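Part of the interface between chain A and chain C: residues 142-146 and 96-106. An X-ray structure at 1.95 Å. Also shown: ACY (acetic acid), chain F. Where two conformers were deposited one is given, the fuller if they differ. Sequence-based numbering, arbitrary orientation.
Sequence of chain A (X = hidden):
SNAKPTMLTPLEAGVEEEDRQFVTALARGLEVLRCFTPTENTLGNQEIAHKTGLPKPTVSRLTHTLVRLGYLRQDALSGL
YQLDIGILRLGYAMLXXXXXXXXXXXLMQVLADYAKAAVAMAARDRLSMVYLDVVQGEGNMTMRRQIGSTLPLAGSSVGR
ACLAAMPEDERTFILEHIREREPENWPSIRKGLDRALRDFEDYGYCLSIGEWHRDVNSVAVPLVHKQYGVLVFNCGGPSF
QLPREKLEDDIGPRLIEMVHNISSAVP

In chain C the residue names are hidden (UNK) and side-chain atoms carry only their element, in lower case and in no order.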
# COMPACT_ATOMS: atom_id res chain seq x y z
N THR A 142 9.94 -14.43 0.40
CA THR A 142 9.26 -15.63 -0.10
C THR A 142 7.79 -15.28 -0.42
O THR A 142 7.56 -14.28 -1.12
CB THR A 142 9.39 -16.79 0.92
OG1 THR A 142 8.68 -17.94 0.44
CG2 THR A 142 8.88 -16.36 2.32
N MSE A 143 6.80 -16.06 0.04
CA MSE A 143 5.40 -15.63 -0.17
C MSE A 143 5.09 -14.28 0.53
O MSE A 143 4.37 -13.44 -0.03
CB MSE A 143 4.40 -16.67 0.31
CG MSE A 143 3.20 -16.75 -0.63
SE MSE A 143 1.58 -17.51 0.11
CE MSE A 143 2.38 -19.01 1.04
N ARG A 144 5.62 -14.06 1.73
CA ARG A 144 5.37 -12.78 2.40
C ARG A 144 5.95 -11.63 1.60
O ARG A 144 7.14 -11.61 1.29
CB ARG A 144 5.93 -12.79 3.83
CG ARG A 144 5.77 -11.40 4.54
CD ARG A 144 6.33 -11.38 5.98
NE ARG A 144 7.79 -11.45 6.02
CZ ARG A 144 8.63 -10.40 6.11
NH1 ARG A 144 8.19 -9.14 6.15
NH2 ARG A 144 9.94 -10.63 6.15
N ARG A 145 5.11 -10.65 1.26
CA ARG A 145 5.60 -9.47 0.56
C ARG A 145 6.18 -8.47 1.55
O ARG A 145 5.68 -8.33 2.67
CB ARG A 145 4.46 -8.85 -0.27
CG ARG A 145 3.90 -9.81 -1.37
CD ARG A 145 2.78 -9.17 -2.19
NE ARG A 145 2.21 -10.13 -3.16
CZ ARG A 145 2.79 -10.44 -4.31
NH1 ARG A 145 3.95 -9.87 -4.64
NH2 ARG A 145 2.24 -11.32 -5.11
N GLN A 146 7.27 -7.80 1.15
CA GLN A 146 8.02 -6.97 2.07
C GLN A 146 7.92 -5.49 1.78
O GLN A 146 8.44 -4.70 2.57
CB GLN A 146 9.52 -7.34 2.07
CG GLN A 146 9.80 -8.74 2.55
CD GLN A 146 11.27 -9.06 2.45
OE1 GLN A 146 12.11 -8.33 2.97
NE2 GLN A 146 11.60 -10.14 1.77
N UNK C 96 -1.23 -6.54 1.73
CA UNK C 96 -0.61 -7.34 0.68
C UNK C 96 -0.37 -8.77 1.13
O UNK C 96 0.07 -9.59 0.33
o UNK C 96 1.73 -6.97 1.23
c UNK C 96 0.71 -6.67 0.27
N UNK C 97 -0.56 -9.06 2.43
CA UNK C 97 -0.23 -10.36 3.02
C UNK C 97 -1.42 -10.98 3.71
O UNK C 97 -1.28 -11.64 4.75
o UNK C 97 2.61 -10.70 2.34
c UNK C 97 2.27 -9.99 3.28
n UNK C 97 3.01 -8.97 3.71
c UNK C 97 0.95 -10.24 4.00
N UNK C 98 -2.62 -10.86 3.13
CA UNK C 98 -3.80 -11.49 3.72
C UNK C 98 -3.60 -12.98 3.84
O UNK C 98 -3.04 -13.63 2.95
c UNK C 98 -5.03 -11.22 2.85
c UNK C 98 -5.40 -9.74 2.76
c UNK C 98 -6.46 -9.59 1.66
c UNK C 98 -5.94 -9.28 4.11
N UNK C 99 -4.06 -13.56 4.95
CA UNK C 99 -3.77 -14.98 5.17
C UNK C 99 -4.47 -15.91 4.15
O UNK C 99 -4.03 -17.05 3.93
c UNK C 99 -4.13 -15.38 6.60
se UNK C 99 -1.27 -15.52 7.37
c UNK C 99 -1.59 -17.45 7.34
c UNK C 99 -3.12 -14.89 7.66
N UNK C 100 -5.54 -15.42 3.50
CA UNK C 100 -6.19 -16.25 2.49
C UNK C 100 -5.23 -16.56 1.35
O UNK C 100 -5.40 -17.59 0.68
c UNK C 100 -8.24 -16.55 1.06
c UNK C 100 -7.49 -15.57 1.98
c UNK C 100 -9.69 -16.29 0.97
c UNK C 100 -7.17 -14.27 1.24
N UNK C 101 -4.19 -15.74 1.15
CA UNK C 101 -3.18 -16.05 0.12
C UNK C 101 -2.54 -17.41 0.32
O UNK C 101 -2.12 -18.03 -0.66
c UNK C 101 -2.06 -15.00 0.08
c UNK C 101 -2.47 -13.61 -0.38
n UNK C 101 1.61 -12.41 0.05
n UNK C 101 -0.21 -13.19 -1.18
c UNK C 101 1.10 -13.07 -1.01
c UNK C 101 -1.23 -12.67 -0.28
n UNK C 101 1.90 -13.63 -1.89
N UNK C 102 -2.40 -17.88 1.56
CA UNK C 102 -1.73 -19.18 1.71
C UNK C 102 -2.59 -20.32 1.18
O UNK C 102 -2.05 -21.38 0.85
c UNK C 102 -0.56 -18.24 3.77
c UNK C 102 -1.36 -19.44 3.17
o UNK C 102 -2.55 -19.68 3.93
N UNK C 103 -3.90 -20.15 1.11
CA UNK C 103 -4.76 -21.14 0.46
C UNK C 103 -4.91 -20.84 -1.03
O UNK C 103 -4.81 -21.74 -1.86
c UNK C 103 -7.14 -21.96 0.33
c UNK C 103 -5.99 -21.74 2.55
c UNK C 103 -6.13 -21.17 1.16
N UNK C 104 -5.17 -19.58 -1.37
CA UNK C 104 -5.52 -19.25 -2.75
C UNK C 104 -4.31 -19.29 -3.66
O UNK C 104 -4.39 -19.80 -4.78
c UNK C 104 -6.17 -17.87 -2.81
N UNK C 105 -3.17 -18.77 -3.20
CA UNK C 105 -2.03 -18.56 -4.09
C UNK C 105 -1.55 -19.84 -4.77
O UNK C 105 -1.30 -19.78 -5.98
o UNK C 105 0.26 -17.72 -4.15
c UNK C 105 -0.88 -17.88 -3.33
N UNK C 106 -1.39 -20.98 -4.09
CA UNK C 106 -0.91 -22.16 -4.82
C UNK C 106 -1.94 -22.68 -5.81
O UNK C 106 -1.56 -23.20 -6.87
c UNK C 106 -1.47 -21.20 -2.63
c UNK C 106 -1.22 -22.66 -2.47
c UNK C 106 -0.63 -23.19 -3.72
C ACY F . 7.64 -7.63 -2.19
O ACY F . 8.52 -8.30 -1.59
OXT ACY F . 7.06 -6.66 -1.67
CH3 ACY F . 7.21 -8.01 -3.59
O HOH W 1 -0.41 -9.88 -2.41

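Position 96 carries two side-chain atoms, a carbon and then an oxygen. CA-to-CB points toward chain A, and the oxygen lies 3.6 Å from CB of Arg A145. One carbon ending in one oxygen is serine, Ser C96; its hydroxyl finds a hydrogen-bond partner elsewhere in the structure.

Position 97 has two carbons, the second bearing one oxygen and one nitrogen. That is a short carboxamide, and the pairing confirms which end is which: the oxygen accepts from N of Arg A145 at 2.7 Å (N-H...acceptor angle 164°), while the nitrogen donates to O of Arg A145 at 2.9 Å (172°). The residue is Asn C97, and both of its polar atoms engage the backbone of a single residue.

Position 98 shows four carbons forked at the second, out of reach of chain A: Leu C98. Position 99 has an unbranched run of two carbons, selenium and a carbon, again without contact, which identifies selenomethionine, Met C99. Position 100 has four carbons forked at the first, one arm two carbons long, hence Ile C100, also remote from the partner. A type I turn starting at Leu C98 ends at position 101, whose N donates to O of Leu C98 at 3.0 Å.

Position 101 has three carbons, a nitrogen, and a carbon carrying two more nitrogens. Both terminal nitrogens donate to O of Met A143, at 2.9 Å and 3.1 Å, with angles of 142° and 136°: one carbonyl is shared by two donors, neither aligned straight. The guanidinium identifies Arg C101.

Position 102 has one carbon bearing an oxygen and a carbon. The oxygen lies 3.0 Å from O of Met C99 and the methyl lies 4.1 Å from CE of Met A143. A branched hydroxyl side chain is threonine, Thr C102, and OG1 donates the bond to that carbonyl within its own chain.

Position 103, with three carbons forked at the first, is Val C103, pointing away. A lone carbon at 104 gives Ala C104. Position 105 has a carbon and then an oxygen, and its CB lies 4.2 Å from SE of Met A143; this is Ser C105. At 106 three carbons close a ring onto the backbone nitrogen, giving Pro C106. Such a nitrogen has no hydrogen to donate, consistent with the helix kink here.

The contact buries 380 Å² across both stretches. Asn C97 and Arg C101 read chain A mainly through its backbone, supplying all four direct hydrogen bonds. Around the guanidinium of Arg C101, SE of Met A143 covers one face and NE of Arg A145 the opposite face. The two guanidiniums stack with centres 4.5 Å apart and planes at 29°, although NE of Arg A145 and NH2 of Arg C101, 3.7 Å apart, belong to like charges. Water 1 extends the contact, accepting from NE of Arg A145 at 2.7 Å and donating to O of Ser C96 at 2.8 Å.

Chain C, residues 96-106: SNLMIRTVASP
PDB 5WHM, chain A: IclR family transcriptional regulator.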